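Side-chain contacts in pyocin-S2 (Pseudomonas aeruginosa, PDB 4QKO), which causes breakdown of chromosomal DNA and stops lipid synthesis in sensitive cells, its C-terminal nuclease domain being held here by the immunity protein: residues Gln55-Val60 and Ile96-His101; Leu75-Met78 and Pro84-Arg87; Gln36-Leu41 and Tyr113-Leu118; Thr11-Pro16 and Lys40-Thr45. One frame throughout, in Å; residues are numbered along the deposited sequence.

Contact 1 of 4, residues Gln55-Val60 and Ile96-His101; sequences QFWIAV and IKIEIH. With MG (magnesium ion), chain O.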
loop_
_atom_site.group_PDB
_atom_site.type_symbol
_atom_site.label_atom_id
_atom_site.label_comp_id
_atom_site.label_asym_id
_atom_site.label_seq_id
_atom_site.Cartn_x
_atom_site.Cartn_y
_atom_site.Cartn_z
ATOM N N GLN B 55 -3.045 4.518 -12.934
ATOM C CA GLN B 55 -3.856 5.731 -12.966
ATOM C C GLN B 55 -4.834 5.834 -11.849
ATOM O O GLN B 55 -5.079 6.916 -11.386
ATOM C CB GLN B 55 -4.577 5.861 -14.307
ATOM C CG GLN B 55 -3.536 6.186 -15.388
ATOM C CD GLN B 55 -4.173 6.272 -16.782
ATOM O OE1 GLN B 55 -5.219 6.912 -16.973
ATOM N NE2 GLN B 55 -3.554 5.595 -17.768
ATOM N N PHE B 56 -5.369 4.709 -11.391
ATOM C CA PHE B 56 -6.275 4.727 -10.273
ATOM C C PHE B 56 -5.606 5.205 -8.968
ATOM O O PHE B 56 -6.107 6.124 -8.297
ATOM C CB PHE B 56 -6.852 3.337 -10.094
ATOM C CG PHE B 56 -7.717 3.203 -8.903
ATOM C CD1 PHE B 56 -7.177 2.919 -7.670
ATOM C CD2 PHE B 56 -9.059 3.345 -9.020
ATOM C CE1 PHE B 56 -7.998 2.862 -6.572
ATOM C CE2 PHE B 56 -9.898 3.273 -7.932
ATOM C CZ PHE B 56 -9.357 3.018 -6.685
ATOM N N TRP B 57 -4.466 4.619 -8.591
ATOM C CA TRP B 57 -3.816 5.092 -7.373
ATOM C C TRP B 57 -3.206 6.501 -7.460
ATOM O O TRP B 57 -3.148 7.228 -6.503
ATOM C CB TRP B 57 -2.779 4.069 -6.869
ATOM C CG TRP B 57 -3.490 2.855 -6.432
ATOM C CD1 TRP B 57 -3.427 1.662 -7.030
ATOM C CD2 TRP B 57 -4.380 2.705 -5.323
ATOM N NE1 TRP B 57 -4.279 0.747 -6.380
ATOM C CE2 TRP B 57 -4.806 1.369 -5.295
ATOM C CE3 TRP B 57 -4.843 3.566 -4.329
ATOM C CZ2 TRP B 57 -5.703 0.889 -4.331
ATOM C CZ3 TRP B 57 -5.717 3.087 -3.378
ATOM C CH2 TRP B 57 -6.141 1.814 -3.373
ATOM N N ILE B 58 -2.789 6.912 -8.644
ATOM C CA ILE B 58 -2.336 8.313 -8.789
ATOM C C ILE B 58 -3.491 9.285 -8.553
ATOM O O ILE B 58 -3.322 10.280 -7.859
ATOM C CB ILE B 58 -1.683 8.538 -10.174
ATOM C CG1 ILE B 58 -0.284 7.885 -10.189
ATOM C CG2 ILE B 58 -1.615 10.024 -10.490
ATOM C CD1 ILE B 58 0.148 7.419 -11.592
ATOM N N ALA B 59 -4.659 8.937 -9.039
ATOM C CA ALA B 59 -5.863 9.752 -8.851
ATOM C C ALA B 59 -6.268 9.865 -7.400
ATOM O O ALA B 59 -6.644 10.918 -6.911
ATOM C CB ALA B 59 -7.005 9.197 -9.673
ATOM N N VAL B 60 -6.223 8.731 -6.706
ATOM C CA VAL B 60 -6.438 8.746 -5.242
ATOM C C VAL B 60 -5.483 9.680 -4.504
ATOM O O VAL B 60 -5.922 10.564 -3.663
ATOM C CB VAL B 60 -6.327 7.326 -4.685
ATOM C CG1 VAL B 60 -6.433 7.343 -3.170
ATOM C CG2 VAL B 60 -7.454 6.501 -5.261
ATOM N N ILE B 96 0.489 -7.988 0.462
ATOM C CA ILE B 96 0.588 -6.970 1.445
ATOM C C ILE B 96 0.016 -5.606 0.980
ATOM O O ILE B 96 0.109 -4.670 1.693
ATOM C CB ILE B 96 2.058 -6.865 2.031
ATOM C CG1 ILE B 96 3.066 -6.447 0.967
ATOM C CG2 ILE B 96 2.482 -8.240 2.568
ATOM C CD1 ILE B 96 4.434 -6.130 1.534
ATOM N N LYS B 97 -0.640 -5.561 -0.177
ATOM C CA LYS B 97 -1.192 -4.331 -0.751
ATOM C C LYS B 97 -2.688 -4.476 -1.028
ATOM O O LYS B 97 -3.203 -5.600 -1.174
ATOM C CB LYS B 97 -0.445 -3.964 -2.026
ATOM C CG LYS B 97 0.814 -3.258 -1.643
ATOM C CD LYS B 97 1.719 -3.128 -2.798
ATOM C CE LYS B 97 2.819 -2.134 -2.483
ATOM N NZ LYS B 97 2.828 -1.125 -3.559
ATOM N N ILE B 98 -3.382 -3.356 -1.006
ATOM C CA ILE B 98 -4.757 -3.285 -1.431
ATOM C C ILE B 98 -4.870 -3.826 -2.879
ATOM O O ILE B 98 -4.047 -3.484 -3.813
ATOM C CB ILE B 98 -5.302 -1.862 -1.385
ATOM C CG1 ILE B 98 -5.505 -1.295 0.058
ATOM C CG2 ILE B 98 -6.614 -1.763 -2.100
ATOM C CD1 ILE B 98 -6.636 -1.937 0.865
ATOM N N GLU B 99 -5.899 -4.640 -3.077
ATOM C CA GLU B 99 -6.206 -5.229 -4.380
ATOM C C GLU B 99 -7.559 -4.762 -4.898
ATOM O O GLU B 99 -8.474 -4.566 -4.152
ATOM C CB GLU B 99 -6.165 -6.774 -4.326
ATOM C CG GLU B 99 -4.785 -7.305 -3.902
ATOM C CD GLU B 99 -4.751 -8.808 -3.507
ATOM O OE1 GLU B 99 -5.806 -9.479 -3.555
ATOM O OE2 GLU B 99 -3.665 -9.323 -3.126
ATOM N N ILE B 100 -7.688 -4.641 -6.219
ATOM C CA ILE B 100 -8.962 -4.316 -6.867
ATOM C C ILE B 100 -9.527 -5.570 -7.519
ATOM O O ILE B 100 -8.823 -6.182 -8.344
ATOM C CB ILE B 100 -8.717 -3.214 -7.901
ATOM C CG1 ILE B 100 -8.356 -1.947 -7.148
ATOM C CG2 ILE B 100 -9.953 -2.917 -8.733
ATOM C CD1 ILE B 100 -7.893 -0.805 -8.010
ATOM N N HIS B 101 -10.739 -5.958 -7.081
ATOM C CA HIS B 101 -11.483 -7.223 -7.433
ATOM C C HIS B 101 -12.717 -6.790 -8.242
ATOM O O HIS B 101 -13.254 -5.694 -8.010
ATOM C CB HIS B 101 -11.857 -7.955 -6.096
ATOM C CG HIS B 101 -13.142 -8.795 -6.050
ATOM N ND1 HIS B 101 -13.148 -10.184 -6.120
ATOM C CD2 HIS B 101 -14.424 -8.453 -5.744
ATOM C CE1 HIS B 101 -14.384 -10.638 -5.968
ATOM N NE2 HIS B 101 -15.176 -9.609 -5.728
HETATM MG MG MG O . -11.235 -10.869 -6.936
HETATM O O HOH W 1 -4.577 -2.256 -6.182
HETATM O O HOH W 2 -11.302 -10.257 -8.965
#
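Phe56 and Trp57 of helix 49-62 face Ile98, just before strand 99-102, and Ile100 within it, and the close packing is confined to a few atoms. Ile100 presents only its terminal methyl: CD1 sits 4.0 Å from the centroid of the Phe56 ring and 17° off its normal, which defines a CH-pi contact over one face. Extension of Ile100 past CG1 (chi2 172°) is what carries that methyl across. The tightest approach belongs to Trp57, whose CZ2 lies 3.6 Å from Ile98 CG2; the methyl meets the indole at its edge, near the ring plane. Phe56 CD1 in turn stands over the centre of the indole face. Strand 99-102, its antiparallel partner 118-121 and helix 123-130 form the beta-beta-alpha-metal element of the HNH nucleases, so helix 49-62 packs on the first strand of that element. The backbones remain far apart, with Phe56 CA 10.0 Å from Ile100 CA. In the looser part water 1 accepts from Trp57 NE1 at 3.0 Å and donates to Ile98 O at 2.7 Å, satisfying two buried polar atoms that do not meet directly. Beyond Ile100 the strand brings in His101, where ND1 binds the magnesium ion at 2.2 Å; His126 also belongs to this site, and water 2 is a further ligand at 2.1 Å from the metal.

Contact 2 of 4, residues Leu75-Met78 and Pro84-Arg87; sequences LAVM and PYVR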
loop_
_atom_site.group_PDB
_atom_site.type_symbol
_atom_site.label_atom_id
_atom_site.label_comp_id
_atom_site.label_asym_id
_atom_site.label_seq_id
_atom_site.Cartn_x
_atom_site.Cartn_y
_atom_site.Cartn_z
ATOM N N LEU B 75 1.490 7.892 0.471
ATOM C CA LEU B 75 1.317 8.724 -0.692
ATOM C C LEU B 75 2.529 8.657 -1.603
ATOM O O LEU B 75 2.415 8.769 -2.841
ATOM C CB LEU B 75 1.018 10.121 -0.275
ATOM C CG LEU B 75 -0.314 10.336 0.411
ATOM C CD1 LEU B 75 -0.376 11.671 1.073
ATOM C CD2 LEU B 75 -1.398 10.132 -0.651
ATOM N N ALA B 76 3.687 8.475 -1.021
ATOM C CA ALA B 76 4.911 8.393 -1.801
ATOM C C ALA B 76 4.842 7.191 -2.738
ATOM O O ALA B 76 5.277 7.273 -3.896
ATOM C CB ALA B 76 6.130 8.345 -0.878
ATOM N N VAL B 77 4.144 6.138 -2.317
ATOM C CA VAL B 77 3.949 4.948 -3.116
ATOM C C VAL B 77 2.826 5.203 -4.148
ATOM O O VAL B 77 2.991 4.868 -5.331
ATOM C CB VAL B 77 3.607 3.735 -2.205
ATOM C CG1 VAL B 77 3.018 2.606 -3.017
ATOM C CG2 VAL B 77 4.869 3.283 -1.478
ATOM N N MET B 78 1.749 5.855 -3.716
ATOM C CA MET B 78 0.568 5.978 -4.543
ATOM C C MET B 78 0.763 6.985 -5.685
ATOM O O MET B 78 0.244 6.798 -6.796
ATOM C CB MET B 78 -0.629 6.366 -3.666
ATOM C CG MET B 78 -1.097 5.203 -2.793
ATOM S SD MET B 78 -1.828 5.811 -1.245
ATOM C CE MET B 78 -3.326 6.251 -2.019
ATOM N N PRO B 84 -1.445 1.153 -1.940
ATOM C CA PRO B 84 -0.939 1.245 -0.608
ATOM C C PRO B 84 -0.766 -0.114 0.009
ATOM O O PRO B 84 -1.482 -1.075 -0.312
ATOM C CB PRO B 84 -2.013 2.005 0.142
ATOM C CG PRO B 84 -3.258 1.854 -0.680
ATOM C CD PRO B 84 -2.839 1.598 -2.073
ATOM N N TYR B 85 0.156 -0.151 0.956
ATOM C CA TYR B 85 0.280 -1.322 1.835
ATOM C C TYR B 85 -0.886 -1.390 2.848
ATOM O O TYR B 85 -1.384 -0.347 3.311
ATOM C CB TYR B 85 1.636 -1.285 2.621
ATOM C CG TYR B 85 2.852 -1.477 1.720
ATOM C CD1 TYR B 85 3.424 -0.372 1.040
ATOM C CD2 TYR B 85 3.372 -2.683 1.494
ATOM C CE1 TYR B 85 4.529 -0.525 0.222
ATOM C CE2 TYR B 85 4.490 -2.863 0.713
ATOM C CZ TYR B 85 5.051 -1.778 0.041
ATOM O OH TYR B 85 6.157 -1.936 -0.791
ATOM N N VAL B 86 -1.412 -2.607 3.098
ATOM C CA VAL B 86 -2.410 -2.780 4.139
ATOM C C VAL B 86 -1.764 -2.927 5.523
ATOM O O VAL B 86 -0.543 -3.087 5.701
ATOM C CB VAL B 86 -3.402 -3.937 3.876
ATOM C CG1 VAL B 86 -4.061 -3.712 2.525
ATOM C CG2 VAL B 86 -2.672 -5.282 3.879
ATOM N N ARG B 87 -2.599 -2.804 6.495
ATOM C CA ARG B 87 -2.214 -3.054 7.887
ATOM C C ARG B 87 -1.731 -4.468 8.022
ATOM O O ARG B 87 -2.200 -5.369 7.322
ATOM C CB ARG B 87 -3.383 -2.812 8.822
ATOM C CG ARG B 87 -3.737 -1.354 9.009
ATOM C CD ARG B 87 -5.093 -1.240 9.693
ATOM N NE ARG B 87 -5.439 0.177 9.888
ATOM C CZ ARG B 87 -4.961 0.940 10.860
ATOM N NH1 ARG B 87 -4.169 0.465 11.823
ATOM N NH2 ARG B 87 -5.298 2.226 10.879
#
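Met78 and Val77, at the end of helix 72-78, pack on Pro84 and Tyr85 of the chain that returns after a five-residue connection and pairs by backbone bonds with residues 96-98, on the immunity-protein face of this HNH nuclease domain. No hydrogen bond crosses between the two segments; the evidence is apolar contact. Along Met78, CB stays back, 5.5 Å from Pro84 CD, and CG closes the gap to 4.1 Å from that same Pro84 CD. Next, SD lies 4.1 Å from Pro84 CB, so the thioether runs along the proline ring from its CD side to its CB side. A bend at the last torsion (chi3 78°) then turns CE toward helix 49-62, where Val60 and Trp57 touch the methionine. Val77 makes the second contact: its CG2 comes to 4.2 Å from Tyr85 CE1, at the ring edge and near its plane, the two side chains crossing at about a right angle. The same ring also has Lys97 as a cation-pi partner and meets the nearly parallel ring of Tyr55 of the immunity protein. At the far end of the ring, Tyr85 OH is hydrogen-bonded to ND1 of His34 of the immunity protein.

Contact 3 of 4, residues Gln36-Leu41 and Tyr113-Leu118; sequences QIADKL and YNMGNL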
loop_
_atom_site.group_PDB
_atom_site.type_symbol
_atom_site.label_atom_id
_atom_site.label_comp_id
_atom_site.label_asym_id
_atom_site.label_seq_id
_atom_site.Cartn_x
_atom_site.Cartn_y
_atom_site.Cartn_z
ATOM N N GLN B 36 -15.616 10.448 -6.751
ATOM C CA GLN B 36 -14.630 11.422 -7.343
ATOM C C GLN B 36 -13.617 10.753 -8.216
ATOM O O GLN B 36 -13.031 11.385 -9.107
ATOM C CB GLN B 36 -13.610 12.130 -6.380
ATOM C CG GLN B 36 -13.903 12.587 -5.062
ATOM C CD GLN B 36 -14.070 11.533 -4.002
ATOM O OE1 GLN B 36 -15.024 10.747 -4.046
ATOM N NE2 GLN B 36 -13.350 11.722 -2.945
ATOM N N ILE B 37 -13.283 9.515 -7.880
ATOM C CA ILE B 37 -12.275 8.775 -8.647
ATOM C C ILE B 37 -12.880 8.203 -9.924
ATOM O O ILE B 37 -12.308 8.351 -10.989
ATOM C CB ILE B 37 -11.613 7.665 -7.782
ATOM C CG1 ILE B 37 -11.034 8.278 -6.519
ATOM C CG2 ILE B 37 -10.586 6.885 -8.616
ATOM C CD1 ILE B 37 -10.027 9.447 -6.672
ATOM N N ALA B 38 -14.085 7.631 -9.814
ATOM C CA ALA B 38 -14.851 7.251 -10.986
ATOM C C ALA B 38 -15.034 8.414 -11.959
ATOM O O ALA B 38 -14.874 8.226 -13.152
ATOM C CB ALA B 38 -16.195 6.722 -10.623
ATOM N N ASP B 39 -15.314 9.595 -11.434
ATOM C CA ASP B 39 -15.410 10.797 -12.242
ATOM C C ASP B 39 -14.095 11.130 -12.911
ATOM O O ASP B 39 -14.035 11.399 -14.120
ATOM C CB ASP B 39 -15.765 12.018 -11.400
ATOM C CG ASP B 39 -17.221 12.053 -10.862
ATOM O OD1 ASP B 39 -18.100 11.309 -11.375
ATOM O OD2 ASP B 39 -17.456 12.844 -9.876
ATOM N N LYS B 40 -13.018 11.197 -12.130
ATOM C CA LYS B 40 -11.709 11.598 -12.668
ATOM C C LYS B 40 -11.280 10.678 -13.825
ATOM O O LYS B 40 -10.669 11.109 -14.819
ATOM C CB LYS B 40 -10.710 11.635 -11.520
ATOM C CG LYS B 40 -9.295 12.000 -11.835
ATOM C CD LYS B 40 -9.136 13.401 -12.400
ATOM C CE LYS B 40 -9.517 14.511 -11.415
ATOM N NZ LYS B 40 -9.147 15.869 -11.977
ATOM N N LEU B 41 -11.588 9.397 -13.711
ATOM C CA LEU B 41 -11.215 8.436 -14.681
ATOM C C LEU B 41 -12.176 8.240 -15.846
ATOM O O LEU B 41 -11.788 7.560 -16.758
ATOM C CB LEU B 41 -10.950 7.057 -14.056
ATOM C CG LEU B 41 -9.841 7.061 -13.019
ATOM C CD1 LEU B 41 -9.793 5.667 -12.471
ATOM C CD2 LEU B 41 -8.456 7.502 -13.463
ATOM N N TYR B 113 -13.554 -2.346 -16.753
ATOM C CA TYR B 113 -13.303 -0.999 -16.180
ATOM C C TYR B 113 -14.588 -0.223 -15.871
ATOM O O TYR B 113 -14.600 0.978 -15.886
ATOM C CB TYR B 113 -12.413 -0.208 -17.146
ATOM C CG TYR B 113 -11.102 -0.889 -17.503
ATOM C CD1 TYR B 113 -10.071 -1.019 -16.581
ATOM C CD2 TYR B 113 -10.930 -1.472 -18.731
ATOM C CE1 TYR B 113 -8.899 -1.666 -16.901
ATOM C CE2 TYR B 113 -9.763 -2.120 -19.061
ATOM C CZ TYR B 113 -8.742 -2.232 -18.154
ATOM O OH TYR B 113 -7.533 -2.840 -18.500
ATOM N N ASN B 114 -15.669 -0.941 -15.597
ATOM C CA ASN B 114 -16.913 -0.366 -15.120
ATOM C C ASN B 114 -16.728 -0.127 -13.657
ATOM O O ASN B 114 -16.526 -1.057 -12.914
ATOM C CB ASN B 114 -18.066 -1.395 -15.324
ATOM C CG ASN B 114 -19.407 -0.930 -14.767
ATOM O OD1 ASN B 114 -19.506 0.057 -14.079
ATOM N ND2 ASN B 114 -20.483 -1.617 -15.172
ATOM N N MET B 115 -16.797 1.102 -13.222
ATOM C CA MET B 115 -16.567 1.414 -11.775
ATOM C C MET B 115 -17.555 0.835 -10.843
ATOM O O MET B 115 -17.240 0.629 -9.700
ATOM C CB MET B 115 -16.523 2.915 -11.524
ATOM C CG MET B 115 -15.466 3.624 -12.336
ATOM S SD MET B 115 -13.743 3.191 -11.976
ATOM C CE MET B 115 -12.906 3.263 -13.512
ATOM N N GLY B 116 -18.761 0.575 -11.301
ATOM C CA GLY B 116 -19.760 -0.154 -10.493
ATOM C C GLY B 116 -19.428 -1.652 -10.308
ATOM O O GLY B 116 -20.097 -2.311 -9.504
ATOM N N ASN B 117 -18.413 -2.183 -11.003
ATOM C CA ASN B 117 -18.059 -3.561 -10.881
ATOM C C ASN B 117 -16.810 -3.736 -10.005
ATOM O O ASN B 117 -16.338 -4.834 -9.918
ATOM C CB ASN B 117 -17.680 -4.177 -12.237
ATOM C CG ASN B 117 -17.803 -5.715 -12.255
ATOM O OD1 ASN B 117 -18.489 -6.305 -11.436
ATOM N ND2 ASN B 117 -17.096 -6.357 -13.170
ATOM N N LEU B 118 -16.182 -2.642 -9.594
ATOM C CA LEU B 118 -14.926 -2.738 -8.848
ATOM C C LEU B 118 -15.063 -2.482 -7.360
ATOM O O LEU B 118 -15.823 -1.644 -6.917
ATOM C CB LEU B 118 -13.967 -1.765 -9.438
ATOM C CG LEU B 118 -13.736 -1.930 -10.917
ATOM C CD1 LEU B 118 -12.752 -0.895 -11.303
ATOM C CD2 LEU B 118 -13.231 -3.297 -11.269
#
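No flat group carries the meeting of Ala38 and Leu41 with Met115; the planar groups nearby act from the flanks. The amide of Asn114 takes Gly116 N on OD1 at 2.9 Å, with the donor standing 46° above the carbonyl plane, off the lone-pair directions. The bond is bent, 139° at the hydrogen; because OD1 accepts from the backbone N two residues on, it closes an Asx turn. Together with the backbone bond from Asn117 N to Asn114 O, 2.9 Å long, it shapes the start of the short 3-10 segment 115-117 that presents Met115. The ring of Tyr113 points to the other side, meeting those of Phe46 and Phe52 at steep angles. Across the contact, Ala38 CB touches Met115 CG at 3.6 Å and Met115 CB at 3.9 Å, a close fit that the small alanine side chain permits between backbones whose nearest CA atoms, those of Ala38 and Met115, are 6.1 Å apart. Met115 then folds back rather than extending (chi2 -65°), and its CE reaches Leu41 CD1 at 4.1 Å, one helical turn on from Ala38, the two side chains crossing nearly perpendicularly. Phe52 of helix 49-62 touches both Met115 and Leu41, and Leu118 as well, so helix 35-41 is joined to the connection entering strand 118-121 with helix 49-62 packed against both.

Contact 4 of 4, residues Thr11-Pro16 and Lys40-Thr45; sequences TGKGQP and KLRGKT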
loop_
_atom_site.group_PDB
_atom_site.type_symbol
_atom_site.label_atom_id
_atom_site.label_comp_id
_atom_site.label_asym_id
_atom_site.label_seq_id
_atom_site.Cartn_x
_atom_site.Cartn_y
_atom_site.Cartn_z
ATOM N N THR B 11 -15.773 3.366 -17.269
ATOM C CA THR B 11 -17.109 3.914 -17.280
ATOM C C THR B 11 -17.766 3.686 -15.964
ATOM O O THR B 11 -17.249 2.978 -15.079
ATOM C CB THR B 11 -17.919 3.288 -18.406
ATOM O OG1 THR B 11 -19.162 3.983 -18.544
ATOM C CG2 THR B 11 -18.178 1.839 -18.152
ATOM N N GLY B 12 -18.906 4.282 -15.808
ATOM C CA GLY B 12 -19.705 4.005 -14.660
ATOM C C GLY B 12 -19.500 4.920 -13.511
ATOM O O GLY B 12 -18.739 5.909 -13.543
ATOM N N LYS B 13 -20.233 4.600 -12.469
ATOM C CA LYS B 13 -20.385 5.503 -11.374
ATOM C C LYS B 13 -19.786 4.827 -10.159
ATOM O O LYS B 13 -19.943 3.592 -9.981
ATOM C CB LYS B 13 -21.856 5.819 -11.172
ATOM C CG LYS B 13 -22.283 6.826 -12.225
ATOM C CD LYS B 13 -23.758 6.871 -12.522
ATOM C CE LYS B 13 -24.055 8.160 -13.294
ATOM N NZ LYS B 13 -25.388 8.715 -12.912
ATOM N N GLY B 14 -19.092 5.618 -9.350
ATOM C CA GLY B 14 -18.630 5.114 -8.046
ATOM C C GLY B 14 -19.690 5.415 -6.993
ATOM O O GLY B 14 -20.848 5.550 -7.319
ATOM N N GLN B 15 -19.307 5.469 -5.721
ATOM C CA GLN B 15 -20.189 5.790 -4.649
ATOM C C GLN B 15 -19.562 6.861 -3.788
ATOM O O GLN B 15 -18.358 6.936 -3.722
ATOM C CB GLN B 15 -20.389 4.553 -3.794
ATOM C CG GLN B 15 -21.143 3.430 -4.467
ATOM C CD GLN B 15 -22.572 3.801 -4.735
ATOM O OE1 GLN B 15 -23.040 3.763 -5.883
ATOM N NE2 GLN B 15 -23.268 4.230 -3.705
ATOM N N PRO B 16 -20.358 7.696 -3.141
ATOM C CA PRO B 16 -19.849 8.643 -2.138
ATOM C C PRO B 16 -19.266 7.878 -0.956
ATOM O O PRO B 16 -19.887 6.939 -0.473
ATOM C CB PRO B 16 -21.100 9.437 -1.711
ATOM C CG PRO B 16 -22.244 8.551 -2.017
ATOM C CD PRO B 16 -21.854 7.685 -3.208
ATOM N N LYS B 40 -13.018 11.197 -12.130
ATOM C CA LYS B 40 -11.709 11.598 -12.668
ATOM C C LYS B 40 -11.280 10.678 -13.825
ATOM O O LYS B 40 -10.669 11.109 -14.819
ATOM C CB LYS B 40 -10.710 11.635 -11.520
ATOM C CG LYS B 40 -9.295 12.000 -11.835
ATOM C CD LYS B 40 -9.136 13.401 -12.400
ATOM C CE LYS B 40 -9.517 14.511 -11.415
ATOM N NZ LYS B 40 -9.147 15.869 -11.977
ATOM N N LEU B 41 -11.588 9.397 -13.711
ATOM C CA LEU B 41 -11.215 8.436 -14.681
ATOM C C LEU B 41 -12.176 8.240 -15.846
ATOM O O LEU B 41 -11.788 7.560 -16.758
ATOM C CB LEU B 41 -10.950 7.057 -14.056
ATOM C CG LEU B 41 -9.841 7.061 -13.019
ATOM C CD1 LEU B 41 -9.793 5.667 -12.471
ATOM C CD2 LEU B 41 -8.456 7.502 -13.463
ATOM N N ARG B 42 -13.383 8.775 -15.778
ATOM C CA ARG B 42 -14.470 8.456 -16.705
ATOM C C ARG B 42 -14.040 8.768 -18.138
ATOM O O ARG B 42 -13.518 9.844 -18.391
ATOM C CB ARG B 42 -15.749 9.225 -16.294
ATOM C CG ARG B 42 -16.928 8.921 -17.225
ATOM C CD ARG B 42 -18.252 9.386 -16.688
ATOM N NE ARG B 42 -18.489 8.811 -15.404
ATOM C CZ ARG B 42 -18.519 9.460 -14.258
ATOM N NH1 ARG B 42 -18.316 10.777 -14.219
ATOM N NH2 ARG B 42 -18.704 8.752 -13.121
ATOM N N GLY B 43 -14.147 7.790 -19.040
ATOM C CA GLY B 43 -13.794 8.010 -20.447
ATOM C C GLY B 43 -12.318 7.795 -20.760
ATOM O O GLY B 43 -11.950 7.687 -21.933
ATOM N N LYS B 44 -11.444 7.709 -19.755
ATOM C CA LYS B 44 -10.062 7.329 -20.027
ATOM C C LYS B 44 -9.909 5.892 -20.555
ATOM O O LYS B 44 -10.651 5.022 -20.177
ATOM C CB LYS B 44 -9.187 7.543 -18.807
ATOM C CG LYS B 44 -9.103 9.018 -18.468
ATOM C CD LYS B 44 -8.066 9.249 -17.421
ATOM C CE LYS B 44 -8.045 10.726 -17.028
ATOM N NZ LYS B 44 -6.663 11.112 -16.671
ATOM N N THR B 45 -8.978 5.687 -21.493
ATOM C CA THR B 45 -8.717 4.370 -22.034
ATOM C C THR B 45 -7.435 3.828 -21.448
ATOM O O THR B 45 -6.520 4.586 -21.126
ATOM C CB THR B 45 -8.626 4.395 -23.579
ATOM O OG1 THR B 45 -7.492 5.135 -23.953
ATOM C CG2 THR B 45 -9.781 5.075 -24.178
HETATM O O HOH W 3 -19.018 8.655 -9.980
#
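Gly12 and Arg42 meet across two segments without regular pairing: 11-16 is an irregular, largely extended strip, whereas 40-45 leaves helix 35-41 through a type II beta turn from Leu41 to Lys44. The turn is closed by Lys44 N on Leu41 O at 3.0 Å, and Gly43 fills its third position with a positive phi of 87°. Gly12 also has a positive phi (93°), a conformation readily open to glycine. Arg42 stands at the second position of the turn and sends its side chain back over the strip. Its NH2 donates to Gly12 O at 2.9 Å in a nearly straight bond (167° at the hydrogen), and the acceptor lies close to the guanidinium plane. A weak second bond, from Arg42 NE to Gly12 O at 3.5 Å, makes a fork on the one oxygen and restricts rotation of the guanidinium. The turn links helix 35-41 to strand 45-46, which pairs antiparallel with strand 8-9, so the arginine bond extends the tie between the same two parts of the chain just past that small sheet. A backbone bond between Gly43 and Ala10 lies between the two. Water 3 continues the contact along the strip, accepting from Arg42 NH2 at 3.2 Å and from Gly14 N at 3.1 Å. Lys13 CA lies at the guanidinium edge, 4.1 Å from Arg42 NH2, while Lys13 CG is 4.2 Å from that nitrogen and well out of the plane, and the ammonium NZ of Lys13 stays 6.7 Å from it. The NH1 of Arg42 forms a salt bridge with Asp39, on the last turns of the helix.

How the contacts relate
From the N terminus, contact 4 closes first, bringing residues 40-45, the end of helix 35-41 and the turn after it, back to the loop that follows strand 8-9. Contact 3 starts on the same stretch, sharing Lys40 and Leu41, and closes the longest loop when residues 113-118 arrive; Thr11 bonds through its backbone to Tyr113 and Met115, fusing the two. Contact 1 is nested inside that loop, joining helix 49-62 to strand 99-102, and contact 2 is nested inside contact 1, between helix 72-78 and its following loop. Backbone pairing of 84-86 with 96-98 couples contacts 1 and 2. Contact 1 touches all three others, whereas contacts 2 and 3, with centres about 20 Å apart, lie on opposite sides of the chain's centre.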